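Local atomic coordinates of dihydroorotase (Saccharomyces cerevisiae S288C, PDB entry 6L0A), a protein that catalyses the reversible ring closure of N-carbamoyl-L-aspartate to (S)-dihydroorotate, the third step of de novo pyrimidine synthesis, using two zinc ions per subunit. Residues F74-D79 / P122-M127; L134-E139 / K165-D170; E158-A163 / I176-C181; S185-I190 / A207-H212; D192-V197 / T201-A206. All coordinates share one frame; numbering follows the deposited sequence.

In the fold
All five contacts lie in the TIM-barrel fold of the amidohydrolases. Contact 1 comes first along the chain and, like contact 5, is centred about 19 Å from the centre of the chain. It packs the loop after strand 69-71 on helix 121-130 and touches contact 2. Contacts 2 and 3 are centred about 6 Å apart and alternate along the chain. The C-terminal part of helix 156-170 packs on strand 133-136 (contact 2), its N-terminal half on strand 175-178 (contact 3). These strands lead to His137 and His180, which bind the same zinc ion. Contacts 4 and 5 share helix 184-193 and strand 205-209, contact 5 nested inside the loop that contact 4 closes, their centres about 14 Å apart. Contact 5 lies away from the metal site.

Contact 1: residues F74-D79 / P122-M127; sequences FYLSKD and PIFKAM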
# COMPACT_ATOMS: atom_id res chain seq x y z
N PHE C 74 -17.06 -17.22 -18.81
CA PHE C 74 -17.32 -15.96 -19.48
C PHE C 74 -17.06 -14.79 -18.52
O PHE C 74 -17.16 -14.91 -17.30
CB PHE C 74 -18.78 -15.87 -19.95
CG PHE C 74 -19.07 -16.56 -21.26
CD1 PHE C 74 -18.07 -16.75 -22.21
CD2 PHE C 74 -20.36 -16.99 -21.55
CE1 PHE C 74 -18.35 -17.38 -23.43
CE2 PHE C 74 -20.65 -17.61 -22.75
CZ PHE C 74 -19.66 -17.81 -23.69
N TYR C 75 -16.74 -13.65 -19.11
CA TYR C 75 -16.61 -12.38 -18.41
C TYR C 75 -17.97 -11.68 -18.40
O TYR C 75 -18.63 -11.59 -19.44
CB TYR C 75 -15.57 -11.56 -19.16
CG TYR C 75 -15.14 -10.20 -18.67
CD1 TYR C 75 -15.95 -9.08 -18.84
CD2 TYR C 75 -13.86 -10.02 -18.14
CE1 TYR C 75 -15.50 -7.82 -18.45
CE2 TYR C 75 -13.41 -8.77 -17.76
CZ TYR C 75 -14.24 -7.68 -17.90
OH TYR C 75 -13.78 -6.44 -17.52
N LEU C 76 -18.41 -11.21 -17.23
CA LEU C 76 -19.74 -10.59 -17.15
C LEU C 76 -19.68 -9.21 -17.81
O LEU C 76 -19.17 -8.25 -17.23
CB LEU C 76 -20.22 -10.50 -15.70
CG LEU C 76 -21.69 -10.06 -15.52
CD1 LEU C 76 -22.62 -11.08 -16.12
CD2 LEU C 76 -22.04 -9.86 -14.04
N SER C 77 -20.21 -9.09 -19.02
CA SER C 77 -20.06 -7.86 -19.77
C SER C 77 -21.39 -7.40 -20.34
O SER C 77 -22.38 -8.14 -20.37
CB SER C 77 -19.04 -8.00 -20.91
OG SER C 77 -19.64 -8.41 -22.12
N LYS C 78 -21.40 -6.13 -20.77
CA LYS C 78 -22.58 -5.56 -21.41
C LYS C 78 -23.07 -6.38 -22.59
O LYS C 78 -24.27 -6.37 -22.87
CB LYS C 78 -22.22 -4.15 -21.93
CG LYS C 78 -22.03 -3.08 -20.88
CD LYS C 78 -21.62 -1.79 -21.58
CE LYS C 78 -20.18 -1.48 -21.29
NZ LYS C 78 -19.99 -1.42 -19.82
N ASP C 79 -22.17 -7.13 -23.24
CA ASP C 79 -22.49 -7.83 -24.47
C ASP C 79 -23.16 -9.18 -24.23
O ASP C 79 -23.78 -9.72 -25.15
CB ASP C 79 -21.21 -8.02 -25.29
CG ASP C 79 -20.54 -6.69 -25.62
OD1 ASP C 79 -21.25 -5.67 -25.74
OD2 ASP C 79 -19.29 -6.67 -25.72
N PRO C 122 -31.42 -10.72 -15.91
CA PRO C 122 -31.70 -11.77 -16.91
C PRO C 122 -30.55 -12.75 -17.12
O PRO C 122 -30.80 -13.94 -17.34
CB PRO C 122 -32.00 -10.95 -18.18
CG PRO C 122 -32.56 -9.68 -17.66
CD PRO C 122 -31.74 -9.38 -16.43
N ILE C 123 -29.30 -12.27 -17.05
CA ILE C 123 -28.16 -13.18 -17.12
C ILE C 123 -28.16 -14.14 -15.94
O ILE C 123 -28.01 -15.35 -16.10
CB ILE C 123 -26.84 -12.38 -17.19
CG1 ILE C 123 -26.83 -11.41 -18.37
CG2 ILE C 123 -25.63 -13.35 -17.23
CD1 ILE C 123 -26.85 -12.08 -19.73
N PHE C 124 -28.31 -13.60 -14.72
CA PHE C 124 -28.27 -14.45 -13.53
C PHE C 124 -29.41 -15.47 -13.53
O PHE C 124 -29.23 -16.60 -13.06
CB PHE C 124 -28.34 -13.59 -12.26
CG PHE C 124 -27.23 -12.58 -12.15
CD1 PHE C 124 -26.00 -12.81 -12.75
CD2 PHE C 124 -27.42 -11.41 -11.45
CE1 PHE C 124 -24.97 -11.88 -12.64
CE2 PHE C 124 -26.39 -10.45 -11.35
CZ PHE C 124 -25.17 -10.70 -11.94
N LYS C 125 -30.58 -15.09 -14.06
CA LYS C 125 -31.67 -16.05 -14.16
C LYS C 125 -31.29 -17.20 -15.09
O LYS C 125 -31.54 -18.37 -14.78
CB LYS C 125 -32.95 -15.35 -14.64
CG LYS C 125 -34.26 -16.14 -14.45
CD LYS C 125 -34.34 -16.90 -13.10
CE LYS C 125 -34.26 -16.01 -11.85
NZ LYS C 125 -35.39 -15.05 -11.65
N ALA C 126 -30.67 -16.88 -16.23
CA ALA C 126 -30.22 -17.93 -17.15
C ALA C 126 -29.14 -18.80 -16.51
O ALA C 126 -29.19 -20.03 -16.60
CB ALA C 126 -29.73 -17.30 -18.45
N MET C 127 -28.17 -18.17 -15.84
CA MET C 127 -27.15 -18.95 -15.14
C MET C 127 -27.78 -19.89 -14.12
O MET C 127 -27.36 -21.05 -13.99
CB MET C 127 -26.16 -18.01 -14.44
CG MET C 127 -25.30 -17.23 -15.41
SD MET C 127 -24.25 -16.06 -14.53
CE MET C 127 -23.20 -17.24 -13.67
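Leu76 reaches across to Ile123 and Phe124 on helix 121-130. Its CB already points toward the helix. From there CG swings anti to the backbone N (chi1 -171°), and the two methyls part to meet different residues. CD1 lies 3.9 Å from Ile123 CG2, where the two side chains slide past each other in opposite directions. CD2 goes to the aromatic ring instead, 3.8 Å from Phe124 CE1, with CZ of that ring almost as near. This methyl sits at the ring edge, near the plane, and the side chains cross at about a right angle. The contact joins two parts of the TIM barrel: the loop that follows strand 69-71 and the helix that precedes strand 133-136. Phe124 leaves the helix to one side, but the CE1-CZ edge of its ring reaches Leu76. The same ring also packs on Leu134 of that strand, and Ile123 touches Pro82 at the start of helix 82-90. All three touching residues are buried, and no hydrogen bond spans the two segments. Just past Leu76 the loop forms an ST turn, in which Ser77 OG accepts from Asp79 N at 3.0 Å.

Contact 2: residues L134-E139 / K165-D170; sequences LNLHGE and KKLHND. With ZN (zinc ion), chain L.
A single methyl, Leu167 CD1, makes both contacts of the end of helix 156-170 with strand residues Leu134 and Leu136. It lies 3.9 Å from Leu136 CD1, and the two side chains cross obliquely. It is also 4.3 Å from Leu134 CD2, a looser touch. Leu134 and Leu136 alternate with Asn135, so both point toward the helix. His137 turns the other way, to the metal. Its CG is anti to the backbone N (chi1 -176°), and ND1 binds the zinc ion at 2.4 Å. The far nitrogen, His137 NE2, donates to the anti lone pair of Glu139 OE1 at 2.7 Å. That bond is nearly straight (168°) and close to the ring plane, so it helps fix the ring rotation. An inverse gamma turn centred on Gly138 brings Glu139 round. The contact belongs to the unit of strand 133-136, helix 156-170 and strand 175-178. Leu167 also packs on Tyr121 and Phe124 of helix 121-130, and Leu136 touches Ile176 of the next strand.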
# COMPACT_ATOMS: atom_id res chain seq x y z
N LEU C 134 -21.66 -18.26 -10.41
CA LEU C 134 -21.40 -16.83 -10.56
C LEU C 134 -20.22 -16.49 -9.66
O LEU C 134 -20.33 -16.59 -8.43
CB LEU C 134 -22.64 -16.01 -10.19
CG LEU C 134 -22.41 -14.50 -10.12
CD1 LEU C 134 -22.01 -13.94 -11.48
CD2 LEU C 134 -23.66 -13.79 -9.57
N ASN C 135 -19.10 -16.10 -10.27
CA ASN C 135 -17.88 -15.74 -9.54
C ASN C 135 -17.83 -14.23 -9.38
O ASN C 135 -17.90 -13.50 -10.36
CB ASN C 135 -16.64 -16.20 -10.30
CG ASN C 135 -16.74 -17.64 -10.77
OD1 ASN C 135 -17.13 -17.91 -11.90
ND2 ASN C 135 -16.35 -18.56 -9.90
N LEU C 136 -17.67 -13.77 -8.15
CA LEU C 136 -17.68 -12.35 -7.86
C LEU C 136 -16.31 -11.90 -7.38
O LEU C 136 -15.78 -12.46 -6.42
CB LEU C 136 -18.73 -12.03 -6.80
CG LEU C 136 -20.18 -12.39 -7.16
CD1 LEU C 136 -21.08 -12.15 -5.97
CD2 LEU C 136 -20.63 -11.58 -8.37
N HIS C 137 -15.72 -10.92 -8.06
CA HIS C 137 -14.67 -10.11 -7.46
C HIS C 137 -15.40 -9.10 -6.59
O HIS C 137 -15.90 -8.08 -7.09
CB HIS C 137 -13.81 -9.42 -8.52
CG HIS C 137 -12.67 -8.65 -7.94
ND1 HIS C 137 -11.35 -8.93 -8.23
CD2 HIS C 137 -12.65 -7.62 -7.06
CE1 HIS C 137 -10.57 -8.09 -7.57
NE2 HIS C 137 -11.33 -7.29 -6.85
N GLY C 138 -15.54 -9.41 -5.31
CA GLY C 138 -16.40 -8.62 -4.46
C GLY C 138 -15.76 -7.37 -3.88
O GLY C 138 -15.42 -7.35 -2.69
N GLU C 139 -15.59 -6.34 -4.70
CA GLU C 139 -15.13 -5.03 -4.23
C GLU C 139 -15.97 -3.95 -4.88
O GLU C 139 -16.20 -3.99 -6.09
CB GLU C 139 -13.66 -4.80 -4.59
CG GLU C 139 -12.65 -5.61 -3.78
CD GLU C 139 -11.25 -5.09 -3.97
OE1 GLU C 139 -10.57 -5.49 -4.93
OE2 GLU C 139 -10.82 -4.26 -3.14
N LYS C 165 -25.18 -10.42 -0.41
CA LYS C 165 -26.36 -10.97 0.26
C LYS C 165 -27.61 -10.77 -0.58
O LYS C 165 -28.46 -11.67 -0.66
CB LYS C 165 -26.52 -10.33 1.64
CG LYS C 165 -25.52 -10.85 2.68
CD LYS C 165 -25.76 -10.17 4.02
CE LYS C 165 -24.46 -9.74 4.68
NZ LYS C 165 -24.72 -9.00 5.96
N LYS C 166 -27.74 -9.62 -1.24
CA LYS C 166 -28.91 -9.38 -2.09
C LYS C 166 -28.94 -10.34 -3.27
O LYS C 166 -30.01 -10.85 -3.63
CB LYS C 166 -28.93 -7.94 -2.57
CG LYS C 166 -30.18 -7.61 -3.40
CD LYS C 166 -30.25 -6.14 -3.75
CE LYS C 166 -31.48 -5.84 -4.61
NZ LYS C 166 -32.66 -6.66 -4.21
N LEU C 167 -27.79 -10.61 -3.90
CA LEU C 167 -27.77 -11.55 -5.01
C LEU C 167 -28.14 -12.95 -4.55
O LEU C 167 -28.88 -13.66 -5.25
CB LEU C 167 -26.38 -11.57 -5.68
CG LEU C 167 -25.95 -10.33 -6.48
CD1 LEU C 167 -24.49 -10.50 -6.94
CD2 LEU C 167 -26.87 -10.07 -7.67
N HIS C 168 -27.64 -13.37 -3.39
CA HIS C 168 -27.96 -14.69 -2.86
C HIS C 168 -29.45 -14.79 -2.52
O HIS C 168 -30.08 -15.82 -2.80
CB HIS C 168 -27.09 -14.96 -1.63
CG HIS C 168 -27.45 -16.20 -0.88
ND1 HIS C 168 -27.57 -17.44 -1.48
CD2 HIS C 168 -27.68 -16.40 0.44
CE1 HIS C 168 -27.87 -18.34 -0.57
NE2 HIS C 168 -27.94 -17.74 0.61
N ASN C 169 -30.02 -13.74 -1.94
CA ASN C 169 -31.45 -13.73 -1.65
C ASN C 169 -32.27 -13.79 -2.94
O ASN C 169 -33.22 -14.58 -3.04
CB ASN C 169 -31.81 -12.48 -0.85
CG ASN C 169 -33.20 -12.56 -0.25
OD1 ASN C 169 -33.47 -13.37 0.63
ND2 ASN C 169 -34.10 -11.71 -0.75
N ASP C 170 -31.92 -12.98 -3.94
CA ASP C 170 -32.71 -12.87 -5.17
C ASP C 170 -32.54 -14.06 -6.10
O ASP C 170 -33.38 -14.25 -6.99
CB ASP C 170 -32.35 -11.60 -5.93
CG ASP C 170 -32.87 -10.36 -5.26
OD1 ASP C 170 -33.55 -10.50 -4.22
OD2 ASP C 170 -32.58 -9.25 -5.76
ZN ZN L . -9.73 -10.64 -8.51

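Contact 3: residues E158-A163 / I176-C181; sequences EAFLPA and IILEHC. With ZN (zinc ion), chain L.
Leu178 meets Phe160 and Leu161 with one methyl each. Its CG stands anti to the backbone N (chi1 -173°), and the fork opens toward helix 156-170. CD2 lies 4.0 Å from Leu161 CD2, with the side chains crossing at about a right angle. CD1 approaches Phe160 CD2 obliquely, at 4.3 Å. Leu161 starts off to one side of the strand, but its end comes back to it. CB of Phe160 points toward the strand, and Ala163 CB sits over the centre of one ring face. Beyond the strand, His180 has a positive phi, and chi1 of 43° places CG between the backbone N and the carbonyl carbon. In this position NE2 binds the zinc ion at 2.1 Å, while Glu179 CB lies over one ring face. His137 binds the same ion. The chemistry is thus divided: the helix meets the barrel strand through buried hydrocarbon alone, and metal binding falls to the loop at the strand's C-terminal end.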
# COMPACT_ATOMS: atom_id res chain seq x y z
N GLU C 158 -15.60 -5.17 2.28
CA GLU C 158 -16.69 -5.07 3.25
C GLU C 158 -17.88 -4.33 2.65
O GLU C 158 -19.04 -4.73 2.86
CB GLU C 158 -16.19 -4.35 4.50
CG GLU C 158 -17.19 -4.29 5.64
CD GLU C 158 -16.58 -3.62 6.86
OE1 GLU C 158 -16.84 -2.42 7.08
OE2 GLU C 158 -15.80 -4.29 7.57
N ALA C 159 -17.63 -3.26 1.89
CA ALA C 159 -18.71 -2.49 1.28
C ALA C 159 -19.50 -3.30 0.26
O ALA C 159 -20.67 -2.98 0.00
CB ALA C 159 -18.15 -1.24 0.60
N PHE C 160 -18.90 -4.34 -0.32
CA PHE C 160 -19.56 -5.19 -1.29
C PHE C 160 -20.49 -6.22 -0.65
O PHE C 160 -21.36 -6.76 -1.34
CB PHE C 160 -18.50 -5.93 -2.13
CG PHE C 160 -19.07 -6.75 -3.25
CD1 PHE C 160 -19.27 -6.18 -4.50
CD2 PHE C 160 -19.38 -8.09 -3.06
CE1 PHE C 160 -19.78 -6.94 -5.55
CE2 PHE C 160 -19.91 -8.85 -4.09
CZ PHE C 160 -20.10 -8.27 -5.35
N LEU C 161 -20.31 -6.51 0.64
CA LEU C 161 -21.03 -7.63 1.24
C LEU C 161 -22.55 -7.50 1.16
O LEU C 161 -23.21 -8.52 0.91
CB LEU C 161 -20.55 -7.82 2.68
CG LEU C 161 -19.09 -8.28 2.82
CD1 LEU C 161 -18.70 -8.38 4.29
CD2 LEU C 161 -18.88 -9.61 2.11
N PRO C 162 -23.16 -6.32 1.33
CA PRO C 162 -24.61 -6.23 1.07
C PRO C 162 -25.01 -6.67 -0.33
O PRO C 162 -26.05 -7.32 -0.50
CB PRO C 162 -24.92 -4.74 1.30
CG PRO C 162 -23.87 -4.29 2.27
CD PRO C 162 -22.62 -5.06 1.90
N ALA C 163 -24.20 -6.34 -1.35
CA ALA C 163 -24.51 -6.77 -2.71
C ALA C 163 -24.51 -8.29 -2.82
O ALA C 163 -25.38 -8.87 -3.47
CB ALA C 163 -23.51 -6.17 -3.70
N ILE C 176 -22.81 -19.24 -5.99
CA ILE C 176 -22.10 -17.97 -6.01
C ILE C 176 -20.82 -18.13 -5.20
O ILE C 176 -20.83 -18.69 -4.11
CB ILE C 176 -22.95 -16.82 -5.44
CG1 ILE C 176 -24.23 -16.61 -6.24
CG2 ILE C 176 -22.15 -15.51 -5.40
CD1 ILE C 176 -25.18 -15.61 -5.59
N ILE C 177 -19.72 -17.62 -5.73
CA ILE C 177 -18.46 -17.63 -5.01
C ILE C 177 -17.99 -16.21 -4.79
O ILE C 177 -17.86 -15.43 -5.75
CB ILE C 177 -17.37 -18.44 -5.74
CG1 ILE C 177 -17.81 -19.88 -5.95
CG2 ILE C 177 -16.07 -18.40 -4.92
CD1 ILE C 177 -16.80 -20.72 -6.71
N LEU C 178 -17.72 -15.87 -3.54
CA LEU C 178 -16.97 -14.65 -3.23
C LEU C 178 -15.50 -15.00 -3.39
O LEU C 178 -14.89 -15.62 -2.52
CB LEU C 178 -17.30 -14.17 -1.82
CG LEU C 178 -16.72 -12.81 -1.41
CD1 LEU C 178 -17.15 -11.68 -2.35
CD2 LEU C 178 -17.10 -12.48 0.03
N GLU C 179 -14.92 -14.62 -4.54
CA GLU C 179 -13.56 -15.00 -4.86
C GLU C 179 -12.56 -14.28 -3.95
O GLU C 179 -12.82 -13.18 -3.46
CB GLU C 179 -13.25 -14.69 -6.33
CG GLU C 179 -14.12 -15.47 -7.33
CD GLU C 179 -13.78 -16.95 -7.37
OE1 GLU C 179 -12.66 -17.30 -6.95
OE2 GLU C 179 -14.61 -17.77 -7.83
N HIS C 180 -11.41 -14.91 -3.76
CA HIS C 180 -10.28 -14.38 -2.99
C HIS C 180 -10.67 -13.44 -1.86
O HIS C 180 -10.36 -12.23 -1.92
CB HIS C 180 -9.26 -13.70 -3.93
CG HIS C 180 -9.86 -12.84 -5.00
ND1 HIS C 180 -10.79 -11.85 -4.74
CD2 HIS C 180 -9.63 -12.79 -6.33
CE1 HIS C 180 -11.12 -11.25 -5.87
NE2 HIS C 180 -10.43 -11.81 -6.86
N CYS C 181 -11.32 -13.97 -0.82
CA CYS C 181 -11.67 -13.15 0.34
C CYS C 181 -10.42 -12.64 1.03
O CYS C 181 -9.42 -13.35 1.15
CB CYS C 181 -12.50 -13.95 1.35
SG CYS C 181 -14.19 -14.23 0.84
ZN ZN L . -9.73 -10.64 -8.51

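Contact 4: residues S185-I190 / A207-H212; sequences SAIKTI and ATLTAH
Ile190 and Ala207 form the closer of two apolar touches. With CG1 of Ile190 anti to the carbonyl carbon (chi1 -60°), that methylene meets Ala207 CB at 3.9 Å. The CA atoms of Ile190 and Ala207 also come nearest here, 7.0 Å apart, which probably reflects the small alanine. One turn earlier, Ile187 CD1 rests 4.3 Å from Leu209 CD2. Neither side chain starts out toward the other segment, but their ends meet. Leu242 of helix 236-246 touches both Ile187 and Leu209. No hydrogen bond links the two segments, and the polar bonds lie within or beyond them. In the helix, Ile190 N donates to Ala186 O at 2.9 Å. In the strand, Thr208 alternates with Ala207 and Leu209, and its OG1 bonds to Glu179 OE1 and to His180 N of the zinc site. Helix 184-193 thus packs on the strand that follows it, in a beta-alpha-beta unit of the TIM barrel.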
# COMPACT_ATOMS: atom_id res chain seq x y z
N SER C 185 -14.41 -9.45 7.90
CA SER C 185 -15.82 -9.18 7.66
C SER C 185 -16.39 -10.15 6.64
O SER C 185 -17.50 -10.67 6.81
CB SER C 185 -16.02 -7.74 7.20
OG SER C 185 -15.81 -6.84 8.27
N ALA C 186 -15.65 -10.40 5.55
CA ALA C 186 -16.14 -11.32 4.53
C ALA C 186 -16.23 -12.74 5.06
O ALA C 186 -17.20 -13.45 4.77
CB ALA C 186 -15.25 -11.27 3.29
N ILE C 187 -15.23 -13.17 5.84
CA ILE C 187 -15.26 -14.52 6.41
C ILE C 187 -16.50 -14.71 7.27
O ILE C 187 -17.21 -15.72 7.16
CB ILE C 187 -13.97 -14.80 7.21
CG1 ILE C 187 -12.74 -14.84 6.30
CG2 ILE C 187 -14.09 -16.13 7.96
CD1 ILE C 187 -12.92 -15.68 5.04
N LYS C 188 -16.79 -13.73 8.13
CA LYS C 188 -17.99 -13.82 8.97
C LYS C 188 -19.25 -13.92 8.14
O LYS C 188 -20.18 -14.65 8.49
CB LYS C 188 -18.08 -12.59 9.88
CG LYS C 188 -17.14 -12.57 11.04
CD LYS C 188 -17.61 -11.49 12.00
CE LYS C 188 -16.55 -11.11 12.97
NZ LYS C 188 -17.05 -10.02 13.86
N THR C 189 -19.32 -13.17 7.04
CA THR C 189 -20.53 -13.20 6.22
C THR C 189 -20.69 -14.55 5.52
O THR C 189 -21.80 -15.10 5.50
CB THR C 189 -20.50 -12.05 5.21
OG1 THR C 189 -20.69 -10.82 5.91
CG2 THR C 189 -21.62 -12.21 4.16
N ILE C 190 -19.60 -15.10 4.97
CA ILE C 190 -19.68 -16.44 4.37
C ILE C 190 -20.06 -17.47 5.42
O ILE C 190 -20.84 -18.39 5.15
CB ILE C 190 -18.34 -16.80 3.69
CG1 ILE C 190 -18.01 -15.80 2.58
CG2 ILE C 190 -18.39 -18.24 3.12
CD1 ILE C 190 -19.03 -15.78 1.46
N ALA C 207 -16.49 -19.30 -0.81
CA ALA C 207 -15.45 -18.29 -0.94
C ALA C 207 -14.15 -19.01 -1.25
O ALA C 207 -13.89 -20.09 -0.71
CB ALA C 207 -15.30 -17.46 0.34
N THR C 208 -13.36 -18.45 -2.15
CA THR C 208 -12.04 -19.00 -2.38
C THR C 208 -11.01 -18.18 -1.59
O THR C 208 -11.22 -17.01 -1.30
CB THR C 208 -11.68 -19.02 -3.86
OG1 THR C 208 -11.83 -17.71 -4.43
CG2 THR C 208 -12.56 -20.05 -4.63
N LEU C 209 -9.92 -18.85 -1.21
CA LEU C 209 -8.81 -18.19 -0.54
C LEU C 209 -7.55 -18.45 -1.34
O LEU C 209 -7.32 -19.57 -1.82
CB LEU C 209 -8.65 -18.70 0.90
CG LEU C 209 -9.88 -18.44 1.78
CD1 LEU C 209 -9.76 -19.22 3.09
CD2 LEU C 209 -10.07 -16.95 2.05
N THR C 210 -6.75 -17.41 -1.53
CA THR C 210 -5.52 -17.51 -2.29
C THR C 210 -4.39 -18.01 -1.40
O THR C 210 -4.52 -18.07 -0.18
CB THR C 210 -5.11 -16.15 -2.85
OG1 THR C 210 -4.71 -15.31 -1.75
CG2 THR C 210 -6.26 -15.50 -3.61
N ALA C 211 -3.28 -18.34 -2.04
CA ALA C 211 -2.07 -18.62 -1.28
C ALA C 211 -1.52 -17.35 -0.64
O ALA C 211 -1.17 -17.34 0.54
CB ALA C 211 -1.01 -19.26 -2.19
N HIS C 212 -1.47 -16.26 -1.40
CA HIS C 212 -0.71 -15.11 -0.91
C HIS C 212 -1.44 -14.36 0.21
O HIS C 212 -0.80 -13.75 1.06
CB HIS C 212 -0.34 -14.16 -2.05
CG HIS C 212 -1.47 -13.81 -2.97
ND1 HIS C 212 -1.92 -14.66 -3.97
CD2 HIS C 212 -2.20 -12.68 -3.08
CE1 HIS C 212 -2.89 -14.07 -4.64
NE2 HIS C 212 -3.08 -12.86 -4.13

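Contact 5: residues D192-V197 / T201-A206; sequences DINKNV and TDVKVA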
# COMPACT_ATOMS: atom_id res chain seq x y z
N ASP C 192 -21.89 -17.02 8.11
CA ASP C 192 -23.28 -16.88 8.50
C ASP C 192 -24.25 -17.27 7.40
O ASP C 192 -25.31 -17.83 7.68
CB ASP C 192 -23.53 -15.45 8.98
CG ASP C 192 -22.84 -15.18 10.28
OD1 ASP C 192 -22.53 -14.00 10.56
OD2 ASP C 192 -22.57 -16.17 11.01
N ILE C 193 -23.91 -17.01 6.13
CA ILE C 193 -24.70 -17.55 5.03
C ILE C 193 -24.76 -19.07 5.11
O ILE C 193 -25.77 -19.68 4.76
CB ILE C 193 -24.11 -17.07 3.68
CG1 ILE C 193 -24.32 -15.56 3.53
CG2 ILE C 193 -24.73 -17.80 2.51
CD1 ILE C 193 -23.77 -15.00 2.20
N ASN C 194 -23.69 -19.70 5.60
CA ASN C 194 -23.61 -21.14 5.70
C ASN C 194 -23.88 -21.64 7.12
O ASN C 194 -23.37 -22.70 7.51
CB ASN C 194 -22.24 -21.61 5.21
CG ASN C 194 -22.11 -21.51 3.71
OD1 ASN C 194 -22.53 -22.41 2.98
ND2 ASN C 194 -21.54 -20.40 3.23
N LYS C 195 -24.68 -20.91 7.89
CA LYS C 195 -25.00 -21.30 9.27
C LYS C 195 -25.64 -22.68 9.35
O LYS C 195 -25.31 -23.44 10.28
CB LYS C 195 -25.95 -20.27 9.89
CG LYS C 195 -25.29 -19.07 10.54
CD LYS C 195 -26.31 -18.27 11.33
CE LYS C 195 -26.35 -18.72 12.79
NZ LYS C 195 -27.38 -18.00 13.60
N ASN C 196 -26.52 -23.02 8.41
CA ASN C 196 -27.34 -24.22 8.48
C ASN C 196 -26.89 -25.31 7.52
O ASN C 196 -27.71 -26.13 7.10
CB ASN C 196 -28.81 -23.86 8.21
CG ASN C 196 -29.41 -22.97 9.29
OD1 ASN C 196 -29.09 -23.09 10.47
ND2 ASN C 196 -30.29 -22.05 8.87
N VAL C 197 -25.61 -25.35 7.17
CA VAL C 197 -25.09 -26.26 6.16
C VAL C 197 -24.49 -27.48 6.85
O VAL C 197 -23.59 -27.35 7.69
CB VAL C 197 -24.05 -25.57 5.26
CG1 VAL C 197 -23.20 -26.60 4.53
CG2 VAL C 197 -24.74 -24.66 4.27
N THR C 201 -22.53 -30.69 -0.09
CA THR C 201 -23.48 -30.45 -1.18
C THR C 201 -24.57 -29.45 -0.81
O THR C 201 -25.28 -28.98 -1.70
CB THR C 201 -24.12 -31.77 -1.65
OG1 THR C 201 -24.78 -32.41 -0.56
CG2 THR C 201 -23.06 -32.70 -2.23
N ASP C 202 -24.70 -29.09 0.47
CA ASP C 202 -25.62 -28.03 0.87
C ASP C 202 -25.10 -26.64 0.51
O ASP C 202 -25.89 -25.68 0.50
CB ASP C 202 -25.87 -28.08 2.38
CG ASP C 202 -26.53 -29.37 2.82
OD1 ASP C 202 -27.34 -29.92 2.05
OD2 ASP C 202 -26.24 -29.82 3.95
N VAL C 203 -23.82 -26.50 0.20
CA VAL C 203 -23.21 -25.18 0.06
C VAL C 203 -23.67 -24.55 -1.25
O VAL C 203 -23.48 -25.13 -2.33
CB VAL C 203 -21.68 -25.26 0.12
CG1 VAL C 203 -21.06 -23.90 -0.25
CG2 VAL C 203 -21.22 -25.72 1.50
N LYS C 204 -24.25 -23.36 -1.17
CA LYS C 204 -24.58 -22.57 -2.34
C LYS C 204 -23.67 -21.36 -2.52
O LYS C 204 -23.44 -20.92 -3.65
CB LYS C 204 -26.03 -22.07 -2.27
CG LYS C 204 -27.08 -23.15 -2.50
CD LYS C 204 -27.18 -23.53 -3.96
CE LYS C 204 -28.31 -24.53 -4.19
NZ LYS C 204 -28.04 -25.39 -5.37
N VAL C 205 -23.20 -20.79 -1.43
CA VAL C 205 -22.33 -19.62 -1.46
C VAL C 205 -21.02 -20.02 -0.83
O VAL C 205 -20.98 -20.40 0.35
CB VAL C 205 -22.96 -18.42 -0.73
CG1 VAL C 205 -21.98 -17.25 -0.70
CG2 VAL C 205 -24.26 -18.02 -1.44
N ALA C 206 -19.95 -19.99 -1.62
CA ALA C 206 -18.63 -20.34 -1.14
C ALA C 206 -17.71 -19.14 -1.31
O ALA C 206 -18.09 -18.11 -1.86
CB ALA C 206 -18.07 -21.56 -1.88
O HOH W 1 -24.36 -21.65 1.08
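Ile193 lays its CG2 methyl against Val205, 3.7 Å from Val205 CB, and the two side chains cross at about a right angle. The contact closes the loop between helix and strand in the beta-alpha-beta unit of strand 175-178, helix 184-193 and strand 205-209. His168 of helix 156-170 packs against both residues. After the helix, a type I beta turn runs from Asn194 to Val197. At its end Val197 CG1, anti to the backbone N (chi1 162°), touches Asp202 CB at 3.7 Å. The same methyl is equally near Val203 CG2. The carboxylate of Asp202 is held in the loop between the segments, where OD2 accepts from the backbone N of Lys198 and Lys199. The polar link is made by Asn194, whose ND2 donates to Val205 O at 2.9 Å. The bond is nearly straight (167°). Val205 O lies close to the amide plane of Asn194, and the donor is tilted 15° from the carbonyl plane of Val205. ND2 also bonds to Ile190 O in the last turn of the helix, so one amide nitrogen ties helix to strand. With a leucine here, the carbonyls of Ile190 and Val205 would probably lose this shared donor, and the helix end would be less firmly held to the strand. Through water, Asn194 OD1 accepts from water 1 at 2.7 Å, and that water accepts from Lys204 N at 2.8 Å.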